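Long-range contacts in leucine aminopeptidase 1 (Caenorhabditis elegans, PDB 2HC9), which probably acts as a digestive enzyme, a zinc-dependent aminopeptidase that releases N-terminal amino acids, preferably leucine, from peptides: residues A[325-330]-A[417-422]; A[252-257]-A[334-339]; A[175-180]-A[272-277]; A[362-367]-A[455-460]; A[396-401]-A[469-474]. The protein carries 1 engineered substitution. All coordinates share one frame; numbering follows the deposited sequence.

In the fold
All five contacts lie in the catalytic domain of the M17 family, and three of them meet around the zinc pair. Contact 2 holds both metals and the bicarbonate. Contact 3 adds D275, whose OD1 lies 3.0 Å from NZ of K252, and contact 4 supports D275 in turn, T362 OG1 lying 2.9 Å from D275 OD1. The centres of contacts 2 and 4 are about 11 Å apart. Contact 5 backs contact 4: Y471 CE2 packs 3.4 Å from I458 CG2. Contact 1 lies farther out, its centre about 18 Å from that of contact 2, joined to it where V328 CG1 meets L339 CD2 at 3.8 Å.

Contact 1: A[325-330]-A[417-422]; sequences GKTVEI and SIADMK
The carboxylate of D420 offers a face to the chain at T327: T327 N meets D420 OD2 from 41° above the carboxylate plane, in a nearly straight 2.9 Å bond. K326 CA also lies 3.3 Å from D420 OD2. The E329 and K422 side chains run side by side, setting K422 CE over one face of the E329 carboxylate, 3.6 Å from E329 OE1; the charged ends do not meet, and OE1 instead bonds to S416 OG and, through a water, to S417 N. The T327 side chain serves D420 in turn: OG1, between the backbone N and carbonyl carbon (chi1 51°), accepts from D420 N at 3.0 Å. E329 N donates to M421 O at 2.7 Å, part of a short parallel pairing, while V328 CG2 rests on M421 CG at 3.8 Å. T138 OG1 of the second subunit also bonds to D420 OD2, and M136 O of that subunit to T327 OG1. An alanine in place of D420 would probably leave T327 N and the hydroxyl of T138 of the second subunit without their shared acceptor. T327 and D420 thus each serve the other's backbone N-H while linking this pair of strands to a neighbouring subunit.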
# COMPACT_ATOMS: atom_id res chain seq x y z
N GLY A 325 -1.99 2.14 39.53
CA GLY A 325 -0.60 2.30 39.94
C GLY A 325 0.38 1.62 39.00
O GLY A 325 1.58 1.86 39.10
N LYS A 326 -0.11 0.76 38.10
CA LYS A 326 0.77 0.06 37.13
C LYS A 326 1.15 0.99 35.96
O LYS A 326 0.40 1.91 35.63
CB LYS A 326 0.10 -1.20 36.58
CG LYS A 326 0.06 -2.31 37.65
CD LYS A 326 -0.75 -3.51 37.19
CE LYS A 326 -0.76 -4.59 38.28
NZ LYS A 326 0.63 -5.02 38.69
N THR A 327 2.31 0.74 35.35
CA THR A 327 2.72 1.57 34.21
C THR A 327 2.39 0.90 32.87
O THR A 327 2.48 -0.32 32.74
CB THR A 327 4.21 1.93 34.25
OG1 THR A 327 4.99 0.72 34.44
CG2 THR A 327 4.50 2.93 35.44
N VAL A 328 2.01 1.70 31.87
CA VAL A 328 1.71 1.16 30.55
C VAL A 328 2.55 1.96 29.53
O VAL A 328 2.53 3.19 29.52
CB VAL A 328 0.19 1.21 30.21
CG1 VAL A 328 -0.01 0.75 28.75
CG2 VAL A 328 -0.62 0.28 31.17
N GLU A 329 3.28 1.23 28.68
CA GLU A 329 3.97 1.85 27.53
C GLU A 329 2.98 1.88 26.39
O GLU A 329 2.53 0.82 25.91
CB GLU A 329 5.18 1.01 27.13
CG GLU A 329 5.95 1.60 25.97
CD GLU A 329 7.18 0.77 25.58
OE1 GLU A 329 7.42 -0.33 26.15
OE2 GLU A 329 7.88 1.24 24.68
N ILE A 330 2.63 3.09 25.97
CA ILE A 330 1.68 3.24 24.86
C ILE A 330 2.46 3.10 23.56
O ILE A 330 3.23 4.00 23.20
CB ILE A 330 1.00 4.62 24.90
CG1 ILE A 330 0.33 4.85 26.27
CG2 ILE A 330 -0.02 4.76 23.73
CD1 ILE A 330 -0.25 6.28 26.47
N SER A 417 9.78 -3.94 27.91
CA SER A 417 11.07 -3.93 28.61
C SER A 417 11.14 -2.89 29.70
O SER A 417 11.91 -3.01 30.63
CB SER A 417 12.21 -3.68 27.63
OG SER A 417 12.31 -4.77 26.72
N ILE A 418 10.35 -1.83 29.60
CA ILE A 418 10.58 -0.69 30.47
C ILE A 418 9.34 -0.26 31.24
O ILE A 418 9.43 0.58 32.12
CB ILE A 418 11.15 0.50 29.70
CG1 ILE A 418 10.27 0.80 28.48
CG2 ILE A 418 12.62 0.22 29.27
CD1 ILE A 418 10.77 1.96 27.70
N ALA A 419 8.19 -0.83 30.92
CA ALA A 419 7.01 -0.56 31.73
C ALA A 419 6.40 -1.88 32.11
O ALA A 419 6.86 -2.94 31.69
CB ALA A 419 6.00 0.29 30.95
N ASP A 420 5.36 -1.83 32.93
CA ASP A 420 4.72 -3.06 33.37
C ASP A 420 4.09 -3.81 32.20
O ASP A 420 4.02 -5.04 32.21
CB ASP A 420 3.65 -2.76 34.42
CG ASP A 420 4.25 -2.31 35.74
OD1 ASP A 420 5.41 -2.71 36.05
OD2 ASP A 420 3.56 -1.58 36.47
N MET A 421 3.68 -3.08 31.16
CA MET A 421 3.15 -3.71 29.94
C MET A 421 3.07 -2.65 28.86
O MET A 421 3.14 -1.44 29.14
CB MET A 421 1.74 -4.28 30.19
CG MET A 421 0.71 -3.18 30.52
SD MET A 421 -0.69 -3.80 31.47
CE MET A 421 0.08 -3.73 33.08
N LYS A 422 2.91 -3.10 27.62
CA LYS A 422 2.53 -2.21 26.52
C LYS A 422 1.01 -2.29 26.38
O LYS A 422 0.41 -3.24 26.85
CB LYS A 422 3.15 -2.72 25.21
CG LYS A 422 4.68 -2.65 25.14
CD LYS A 422 5.17 -2.91 23.71
CE LYS A 422 6.70 -2.79 23.65
NZ LYS A 422 7.24 -3.07 22.28
O HOH W 1 9.71 -2.12 25.88

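Contact 2: A[252-257]-A[334-339]; sequences KGVVYD and DAEGRL. With ZN (zinc ion), chain B; ZN (zinc ion), chain C; BCT (bicarbonate ion), chain D.
K252 reaches past G337 and E336 to a zinc ion, its side chain extended with CG anti to the backbone N (chi1 175°). From CB the chain runs out to CG, 4.2 Å from G337 CA. CD passes the same atom, and CE comes within 3.5 Å of G337 CA, so closely that a CB there would clash. CE also lies near E336 OE1. At the tip, K252 NZ binds the zinc of chain C at 2.1 Å and lies 3.0 Å from O1 of the bicarbonate.

E336 crosses K252 at about a right angle and spans the metal pair, OE1 binding the zinc of chain C at 2.1 Å and OE2 that of chain B at 2.0 Å. D257 meets E336 tip to tip, their carboxylate planes 68° apart, and its OD2 also bridges, with the longer bond, 2.6 Å, going to the zinc of chain C. D334 binds the zinc of chain B through OD1 and its carbonyl O. A water joins the two metals and donates to bicarbonate O1, and D275 completes the coordination of the zinc of chain C.

The bicarbonate is gripped by G337 N, R338 N and the R338 guanidinium, whose NE donates to O3 at 2.8 Å and NH2 to O2; A335 CB covers one guanidinium face. D257 OD1 accepts from G259 N, and D334 OD2 pairs with K264, like R338 a predicted active-site residue. This is the two-zinc centre of an M17 aminopeptidase, with a bicarbonate ion where, in relatives, such an ion is thought to assist the attacking water.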
# COMPACT_ATOMS: atom_id res chain seq x y z
N LYS A 252 -17.00 2.27 27.34
CA LYS A 252 -16.06 3.08 26.55
C LYS A 252 -16.80 4.20 25.86
O LYS A 252 -17.65 3.95 24.97
CB LYS A 252 -15.36 2.21 25.48
CG LYS A 252 -14.44 3.03 24.53
CD LYS A 252 -13.80 2.13 23.46
CE LYS A 252 -13.02 3.02 22.47
NZ LYS A 252 -12.33 2.22 21.37
N GLY A 253 -16.50 5.43 26.27
CA GLY A 253 -17.15 6.62 25.72
C GLY A 253 -16.22 7.52 24.93
O GLY A 253 -16.08 8.71 25.22
N VAL A 254 -15.59 6.95 23.91
CA VAL A 254 -14.74 7.76 23.05
C VAL A 254 -15.64 8.48 22.04
O VAL A 254 -16.11 7.88 21.06
CB VAL A 254 -13.65 6.90 22.35
CG1 VAL A 254 -12.84 7.79 21.38
CG2 VAL A 254 -12.70 6.31 23.45
N VAL A 255 -15.90 9.76 22.30
CA VAL A 255 -16.88 10.49 21.50
C VAL A 255 -16.42 10.66 20.05
O VAL A 255 -17.24 10.74 19.14
CB VAL A 255 -17.26 11.87 22.12
CG1 VAL A 255 -17.88 11.67 23.51
CG2 VAL A 255 -16.05 12.80 22.21
N TYR A 256 -15.11 10.70 19.85
CA TYR A 256 -14.55 10.57 18.50
C TYR A 256 -13.17 10.01 18.61
O TYR A 256 -12.41 10.41 19.49
CB TYR A 256 -14.46 11.94 17.80
CG TYR A 256 -14.30 11.76 16.32
CD1 TYR A 256 -15.42 11.57 15.50
CD2 TYR A 256 -13.03 11.71 15.74
CE1 TYR A 256 -15.28 11.38 14.12
CE2 TYR A 256 -12.87 11.54 14.38
CZ TYR A 256 -13.98 11.37 13.58
OH TYR A 256 -13.77 11.20 12.26
N ASP A 257 -12.84 9.11 17.70
CA ASP A 257 -11.50 8.53 17.67
C ASP A 257 -10.81 8.86 16.32
O ASP A 257 -11.09 8.23 15.30
CB ASP A 257 -11.63 7.01 17.84
CG ASP A 257 -10.30 6.34 18.14
OD1 ASP A 257 -9.27 7.06 18.29
OD2 ASP A 257 -10.33 5.09 18.25
N ASP A 334 -4.05 4.54 19.05
CA ASP A 334 -5.41 4.15 18.61
C ASP A 334 -5.94 2.96 19.44
O ASP A 334 -7.10 2.54 19.29
CB ASP A 334 -5.35 3.79 17.13
CG ASP A 334 -6.71 3.79 16.44
OD1 ASP A 334 -7.75 4.14 17.05
OD2 ASP A 334 -6.74 3.44 15.25
N ALA A 335 -5.11 2.40 20.30
CA ALA A 335 -5.56 1.36 21.24
C ALA A 335 -5.89 2.08 22.56
O ALA A 335 -5.35 1.75 23.66
CB ALA A 335 -4.44 0.30 21.42
N GLU A 336 -6.77 3.09 22.45
CA GLU A 336 -7.02 4.03 23.56
C GLU A 336 -8.18 3.60 24.45
O GLU A 336 -8.21 3.92 25.67
CB GLU A 336 -7.22 5.47 23.02
CG GLU A 336 -8.69 5.83 22.65
CD GLU A 336 -9.19 5.06 21.45
OE1 GLU A 336 -10.40 4.78 21.36
OE2 GLU A 336 -8.37 4.70 20.58
N GLY A 337 -9.15 2.89 23.88
CA GLY A 337 -10.30 2.40 24.66
C GLY A 337 -9.87 1.53 25.83
O GLY A 337 -10.37 1.65 26.94
N ARG A 338 -8.90 0.66 25.59
CA ARG A 338 -8.47 -0.27 26.62
C ARG A 338 -7.75 0.47 27.77
O ARG A 338 -7.85 0.04 28.93
CB ARG A 338 -7.59 -1.38 26.02
CG ARG A 338 -6.24 -0.86 25.44
CD ARG A 338 -5.60 -1.95 24.53
NE ARG A 338 -6.29 -2.01 23.24
CZ ARG A 338 -5.87 -2.76 22.22
NH1 ARG A 338 -4.74 -3.48 22.34
NH2 ARG A 338 -6.55 -2.76 21.07
N LEU A 339 -7.08 1.58 27.47
CA LEU A 339 -6.42 2.41 28.50
C LEU A 339 -7.50 3.03 29.40
O LEU A 339 -7.41 2.96 30.63
CB LEU A 339 -5.61 3.55 27.86
CG LEU A 339 -4.37 3.08 27.04
CD1 LEU A 339 -3.70 4.27 26.36
CD2 LEU A 339 -3.36 2.35 27.95
ZN ZN B . -8.75 3.88 18.75
ZN ZN C . -11.50 3.64 20.04
C BCT D . -8.92 0.12 21.80
O1 BCT D . -9.58 1.16 21.66
O2 BCT D . -8.94 -0.80 20.96
O3 BCT D . -8.14 0.02 22.85
O HOH W 2 -10.11 2.42 19.08

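Contact 3: A[175-180]-A[272-277]; sequences RLIDTP and MKRDMG. With ZN (zinc ion), chain C.
NZ of K273 donates to the carbonyl O of D178 at 2.8 Å, meeting it with a C=O...N angle of 128° and tilted 34° from the carbonyl plane. The lysine leaves its backbone with CG between the N and the carbonyl carbon (chi1 77°) and then runs extended along the C-terminal end of helix 157-178. Its CG passes 3.5 Å from I177 O, and CD lies near T179 O, so the aliphatic part lines the last carbonyls. R175 O, a turn earlier, accepts from T179 OG1 and, weakly, from T179 N, just past the helix end.

I177 packs beside the lysine. Its CG2 branch lies across the R274 side chain, 3.6 Å from R274 CG, and the other branch ends with CD1 3.6 Å from G277 CA, where a CB on the glycine would be tight. M276, at the N-cap position of helix 277-290, folds back through bends at chi2 and chi3 to lay SD 3.7 Å from I177 CA and CE 3.7 Å from L176 CB.

R274 and D178 meet through a water that donates to D178 OD1 and accepts from R274 NE. D178 also bonds to G468 N and forms a salt bridge with R467, as R274 does with E463. D275 turns the other way and binds the zinc of chain C through OD2, at 2.0 Å. A lysine ammonium at the C-terminal end of a helix is likely to be favoured by the carbonyls gathered there, and here it ties that end to the turn carrying a zinc ligand.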
# COMPACT_ATOMS: atom_id res chain seq x y z
N ARG A 175 -29.41 6.98 19.10
CA ARG A 175 -29.33 8.43 18.90
C ARG A 175 -27.96 8.99 19.30
O ARG A 175 -27.36 9.82 18.56
CB ARG A 175 -30.42 9.15 19.74
CG ARG A 175 -30.29 10.70 19.69
CD ARG A 175 -31.36 11.40 20.55
NE ARG A 175 -31.24 11.13 21.98
CZ ARG A 175 -30.35 11.71 22.81
NH1 ARG A 175 -29.45 12.59 22.37
NH2 ARG A 175 -30.37 11.41 24.09
N LEU A 176 -27.48 8.57 20.47
CA LEU A 176 -26.19 9.04 20.97
C LEU A 176 -25.09 8.62 19.98
O LEU A 176 -24.21 9.41 19.66
CB LEU A 176 -25.92 8.47 22.39
CG LEU A 176 -26.89 9.01 23.48
CD1 LEU A 176 -26.67 8.21 24.78
CD2 LEU A 176 -26.62 10.49 23.72
N ILE A 177 -25.17 7.39 19.50
CA ILE A 177 -24.19 6.88 18.53
C ILE A 177 -24.24 7.64 17.21
O ILE A 177 -23.18 7.99 16.67
CB ILE A 177 -24.40 5.36 18.31
CG1 ILE A 177 -23.92 4.61 19.57
CG2 ILE A 177 -23.68 4.84 17.00
CD1 ILE A 177 -24.37 3.14 19.62
N ASP A 178 -25.44 7.93 16.70
CA ASP A 178 -25.59 8.54 15.35
C ASP A 178 -25.21 10.02 15.34
O ASP A 178 -24.94 10.56 14.28
CB ASP A 178 -27.04 8.44 14.86
CG ASP A 178 -27.49 7.01 14.59
OD1 ASP A 178 -26.62 6.12 14.46
OD2 ASP A 178 -28.72 6.79 14.49
N THR A 179 -25.25 10.67 16.50
CA THR A 179 -25.00 12.12 16.59
C THR A 179 -23.51 12.37 16.29
O THR A 179 -22.65 11.73 16.86
CB THR A 179 -25.35 12.67 18.02
OG1 THR A 179 -26.71 12.34 18.36
CG2 THR A 179 -25.15 14.16 18.13
N PRO A 180 -23.21 13.30 15.37
CA PRO A 180 -21.80 13.56 15.07
C PRO A 180 -21.09 14.16 16.27
O PRO A 180 -21.72 14.79 17.10
CB PRO A 180 -21.85 14.60 13.95
CG PRO A 180 -23.20 15.26 14.08
CD PRO A 180 -24.12 14.17 14.60
N MET A 272 -16.10 7.18 13.09
CA MET A 272 -15.51 7.16 14.43
C MET A 272 -16.22 8.01 15.51
O MET A 272 -15.82 7.94 16.68
CB MET A 272 -14.01 7.45 14.39
CG MET A 272 -13.19 6.31 13.74
SD MET A 272 -13.41 4.73 14.60
CE MET A 272 -14.56 3.88 13.53
N LYS A 273 -17.28 8.74 15.15
CA LYS A 273 -18.27 9.20 16.14
C LYS A 273 -18.90 8.03 16.92
O LYS A 273 -19.45 8.23 18.01
CB LYS A 273 -19.40 10.00 15.46
CG LYS A 273 -20.43 9.08 14.73
CD LYS A 273 -21.37 9.88 13.83
CE LYS A 273 -22.16 8.91 12.92
NZ LYS A 273 -23.34 9.61 12.25
N ARG A 274 -18.84 6.81 16.36
CA ARG A 274 -19.56 5.68 16.95
C ARG A 274 -18.72 4.99 18.02
O ARG A 274 -19.17 4.01 18.62
CB ARG A 274 -20.00 4.68 15.88
CG ARG A 274 -20.93 5.30 14.80
CD ARG A 274 -21.48 4.20 13.84
NE ARG A 274 -22.01 4.84 12.64
CZ ARG A 274 -21.74 4.50 11.39
NH1 ARG A 274 -20.98 3.46 11.09
NH2 ARG A 274 -22.31 5.21 10.42
N ASP A 275 -17.52 5.52 18.29
CA ASP A 275 -16.60 4.88 19.23
C ASP A 275 -16.99 5.05 20.72
O ASP A 275 -16.24 4.66 21.62
CB ASP A 275 -15.18 5.40 18.97
CG ASP A 275 -14.11 4.39 19.35
OD1 ASP A 275 -14.34 3.15 19.30
OD2 ASP A 275 -13.01 4.85 19.65
N MET A 276 -18.15 5.67 20.97
CA MET A 276 -18.73 5.79 22.31
C MET A 276 -19.95 4.87 22.48
O MET A 276 -20.72 5.00 23.46
CB MET A 276 -19.13 7.27 22.61
CG MET A 276 -19.77 8.06 21.44
SD MET A 276 -21.18 7.28 20.65
CE MET A 276 -22.35 7.46 22.02
N GLY A 277 -20.14 3.93 21.54
CA GLY A 277 -21.32 3.03 21.60
C GLY A 277 -21.41 2.18 22.88
O GLY A 277 -22.51 1.88 23.37
ZN ZN C . -11.50 3.64 20.04
O HOH W 3 -24.51 6.40 12.80
O HOH W 2 -10.11 2.42 19.08

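Contact 4: A[362-367]-A[455-460]; sequences TLTGAQ and HLDIAA
The carboxylate of D457 is held by the loop at L363 and T364. L363 N donates to D457 OD1 at 2.9 Å, from 48° above the carboxylate plane, and T364 OG1 donates to D457 OD2 at 2.7 Å, on the syn side and 19° out of the plane. Weaker bonds reach OD1 from T364 N and from A459 N. The two faces are sandwiched by carbon: L363 CB lies over one, 3.5 Å from D457 OD2, and Q367 CB over the other, 3.4 Å from the same oxygen.

Q367 bends at chi2 (-83°) to bring OE1 to A460 N, which donates at 2.9 Å, while its NE2 bonds to S371 OG and G372 O. L363 CD2 touches H455 CE1 at 3.5 Å, and ND1 of that ring is held by D359. Around T364, OG1 also bonds to S434 and takes a weak capping bond from Q367 N. Where the backbones are closest, T362 CA lies 3.7 Å from A459 CA.

A buried carboxylate served by backbone N-H groups and a hydroxyl is likely to stay ionised, and its bonds tie the end of strand 452-457 to the loop whose L363 and T364 line the bicarbonate pocket.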
# COMPACT_ATOMS: atom_id res chain seq x y z
N THR A 362 -16.79 -0.54 21.93
CA THR A 362 -16.49 -0.72 20.50
C THR A 362 -14.97 -0.72 20.38
O THR A 362 -14.36 0.30 20.08
CB THR A 362 -17.09 0.45 19.66
OG1 THR A 362 -16.65 1.68 20.21
CG2 THR A 362 -18.60 0.43 19.72
N LEU A 363 -14.34 -1.87 20.66
CA LEU A 363 -12.93 -1.83 21.02
C LEU A 363 -12.01 -2.03 19.82
O LEU A 363 -11.06 -1.28 19.65
CB LEU A 363 -12.60 -2.84 22.16
CG LEU A 363 -11.29 -2.48 22.88
CD1 LEU A 363 -11.38 -1.12 23.63
CD2 LEU A 363 -10.93 -3.60 23.86
N THR A 364 -12.29 -3.04 19.00
CA THR A 364 -11.33 -3.47 17.95
C THR A 364 -12.04 -3.79 16.63
O THR A 364 -13.10 -4.38 16.63
CB THR A 364 -10.50 -4.72 18.38
OG1 THR A 364 -11.36 -5.87 18.58
CG2 THR A 364 -9.74 -4.42 19.68
N GLY A 365 -11.41 -3.40 15.52
CA GLY A 365 -11.74 -3.93 14.21
C GLY A 365 -11.57 -5.44 14.12
O GLY A 365 -12.32 -6.12 13.40
N ALA A 366 -10.60 -5.98 14.87
CA ALA A 366 -10.35 -7.43 14.92
C ALA A 366 -11.55 -8.24 15.43
O ALA A 366 -11.69 -9.42 15.09
CB ALA A 366 -9.14 -7.72 15.77
N GLN A 367 -12.41 -7.61 16.23
CA GLN A 367 -13.58 -8.32 16.80
C GLN A 367 -14.45 -9.02 15.72
O GLN A 367 -14.88 -10.14 15.94
CB GLN A 367 -14.38 -7.37 17.73
CG GLN A 367 -15.78 -7.89 18.17
CD GLN A 367 -16.83 -7.61 17.11
OE1 GLN A 367 -16.98 -6.48 16.64
NE2 GLN A 367 -17.55 -8.65 16.70
N HIS A 455 -15.51 -8.75 29.85
CA HIS A 455 -15.25 -7.71 28.84
C HIS A 455 -16.04 -8.07 27.57
O HIS A 455 -16.05 -9.23 27.15
CB HIS A 455 -13.73 -7.71 28.55
CG HIS A 455 -13.38 -7.05 27.24
ND1 HIS A 455 -13.55 -5.70 27.03
CD2 HIS A 455 -12.87 -7.56 26.09
CE1 HIS A 455 -13.18 -5.41 25.79
NE2 HIS A 455 -12.76 -6.52 25.20
N LEU A 456 -16.73 -7.09 26.97
CA LEU A 456 -17.58 -7.37 25.83
C LEU A 456 -17.22 -6.37 24.72
O LEU A 456 -17.41 -5.16 24.89
CB LEU A 456 -19.07 -7.22 26.23
CG LEU A 456 -20.10 -7.55 25.12
CD1 LEU A 456 -19.99 -9.03 24.68
CD2 LEU A 456 -21.51 -7.24 25.60
N ASP A 457 -16.72 -6.87 23.60
CA ASP A 457 -16.34 -6.03 22.46
C ASP A 457 -17.47 -6.03 21.42
O ASP A 457 -17.84 -7.08 20.86
CB ASP A 457 -15.05 -6.60 21.84
CG ASP A 457 -14.38 -5.67 20.81
OD1 ASP A 457 -14.98 -4.71 20.27
OD2 ASP A 457 -13.18 -5.91 20.53
N ILE A 458 -18.02 -4.85 21.17
CA ILE A 458 -19.24 -4.72 20.38
C ILE A 458 -19.02 -3.84 19.14
O ILE A 458 -19.98 -3.31 18.57
CB ILE A 458 -20.43 -4.18 21.23
CG1 ILE A 458 -20.12 -2.75 21.77
CG2 ILE A 458 -20.72 -5.12 22.40
CD1 ILE A 458 -21.39 -1.98 22.27
N ALA A 459 -17.77 -3.71 18.70
CA ALA A 459 -17.46 -2.79 17.60
C ALA A 459 -18.40 -2.96 16.41
O ALA A 459 -18.99 -1.98 15.92
CB ALA A 459 -16.00 -2.96 17.17
N ALA A 460 -18.53 -4.18 15.91
CA ALA A 460 -19.38 -4.41 14.73
C ALA A 460 -20.88 -4.50 15.05
O ALA A 460 -21.69 -3.90 14.32
CB ALA A 460 -18.89 -5.65 13.91

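Contact 5: A[396-401]-A[469-474]; sequences SGDLVA and TGYGPA
S396 begins the contact, its CB set 3.3 Å from A474 O and near A474 CB. Its OG turns back to accept from D398 N at 3.1 Å, an ST turn, and also bonds to A392 O, one turn back in the same helix. G397 then leaves that helix with positive phi, where a CB would jam against the carbonyl before it.

D398 lies over the ring of Y471, the two side chains sliding past each other in opposite directions. Its CB makes a CH-pi contact 3.9 Å from the centroid of the Y471 ring, and the carboxylate continues over the ring almost parallel, the planes 16° apart. Beyond the ring D398 OD2 accepts from G472 N at 2.8 Å, from 48° above the carboxylate plane. The same oxygen takes a bond from L475 N and one from a water that also joins G470 O to A474 N, while OD1 pairs with R129. D398 OD2 thus accepts from backbone N-H groups at the start of helix 473-480, with G472 at the N-cap position, and its negative charge probably suits the helix end.

L399 points away from the 469-474 segment, but its carbonyl O accepts from Y471 OH at 2.7 Å, the hydroxyl standing 46° above the carbonyl plane. A phenylalanine in place of Y471 would probably leave L399 O without this partner and the ring less firmly fixed beneath D398. V400 crosses the tyrosine at about a right angle, its CG2 3.4 Å from Y471 OH, and both side chains pack on L456 of strand 452-457.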
# COMPACT_ATOMS: atom_id res chain seq x y z
N SER A 396 -32.35 -11.97 24.13
CA SER A 396 -32.52 -10.52 23.89
C SER A 396 -32.42 -10.16 22.42
O SER A 396 -32.90 -9.10 22.03
CB SER A 396 -31.44 -9.70 24.63
OG SER A 396 -30.13 -10.09 24.21
N GLY A 397 -31.79 -11.01 21.62
CA GLY A 397 -31.36 -10.62 20.27
C GLY A 397 -30.08 -9.80 20.14
O GLY A 397 -29.63 -9.55 19.02
N ASP A 398 -29.47 -9.40 21.27
CA ASP A 398 -28.16 -8.74 21.27
C ASP A 398 -27.15 -9.91 21.42
O ASP A 398 -26.75 -10.25 22.53
CB ASP A 398 -28.03 -7.78 22.46
CG ASP A 398 -28.74 -6.44 22.25
OD1 ASP A 398 -29.35 -6.20 21.17
OD2 ASP A 398 -28.70 -5.62 23.19
N LEU A 399 -26.80 -10.54 20.31
CA LEU A 399 -26.04 -11.81 20.35
C LEU A 399 -24.66 -11.65 20.94
O LEU A 399 -24.04 -10.58 20.82
CB LEU A 399 -25.93 -12.40 18.94
CG LEU A 399 -27.28 -12.87 18.36
CD1 LEU A 399 -27.13 -13.25 16.88
CD2 LEU A 399 -27.74 -14.09 19.15
N VAL A 400 -24.20 -12.71 21.61
CA VAL A 400 -22.86 -12.71 22.25
C VAL A 400 -22.20 -14.06 21.92
O VAL A 400 -22.86 -15.12 21.98
CB VAL A 400 -22.97 -12.54 23.77
CG1 VAL A 400 -21.58 -12.58 24.42
CG2 VAL A 400 -23.69 -11.22 24.14
N ALA A 401 -20.91 -14.00 21.56
CA ALA A 401 -20.09 -15.19 21.32
C ALA A 401 -18.89 -15.13 22.26
O ALA A 401 -18.43 -14.03 22.65
CB ALA A 401 -19.61 -15.22 19.82
N THR A 469 -27.24 0.39 16.12
CA THR A 469 -28.31 -0.59 16.39
C THR A 469 -28.94 -0.39 17.77
O THR A 469 -30.00 -0.97 18.07
CB THR A 469 -27.76 -2.02 16.33
OG1 THR A 469 -26.60 -2.11 17.18
CG2 THR A 469 -27.38 -2.41 14.88
N GLY A 470 -28.27 0.35 18.65
CA GLY A 470 -28.73 0.40 20.04
C GLY A 470 -28.49 -0.89 20.83
O GLY A 470 -29.28 -1.25 21.70
N TYR A 471 -27.40 -1.58 20.50
CA TYR A 471 -26.99 -2.79 21.22
C TYR A 471 -26.65 -2.48 22.68
O TYR A 471 -25.99 -1.47 22.98
CB TYR A 471 -25.74 -3.34 20.53
CG TYR A 471 -25.26 -4.69 21.02
CD1 TYR A 471 -25.51 -5.85 20.27
CD2 TYR A 471 -24.51 -4.79 22.19
CE1 TYR A 471 -25.04 -7.11 20.71
CE2 TYR A 471 -24.03 -6.02 22.64
CZ TYR A 471 -24.30 -7.16 21.90
OH TYR A 471 -23.78 -8.35 22.36
N GLY A 472 -27.09 -3.37 23.58
CA GLY A 472 -26.65 -3.29 24.97
C GLY A 472 -27.83 -3.31 25.96
O GLY A 472 -27.86 -4.17 26.81
N PRO A 473 -28.77 -2.35 25.85
CA PRO A 473 -29.95 -2.38 26.75
C PRO A 473 -30.74 -3.70 26.74
O PRO A 473 -31.12 -4.19 27.81
CB PRO A 473 -30.82 -1.21 26.26
CG PRO A 473 -29.78 -0.23 25.64
CD PRO A 473 -28.75 -1.13 25.00
N ALA A 474 -30.96 -4.29 25.58
CA ALA A 474 -31.72 -5.54 25.53
C ALA A 474 -30.91 -6.66 26.20
O ALA A 474 -31.43 -7.40 27.01
CB ALA A 474 -32.11 -5.91 24.10
O HOH W 4 -30.33 -3.52 22.84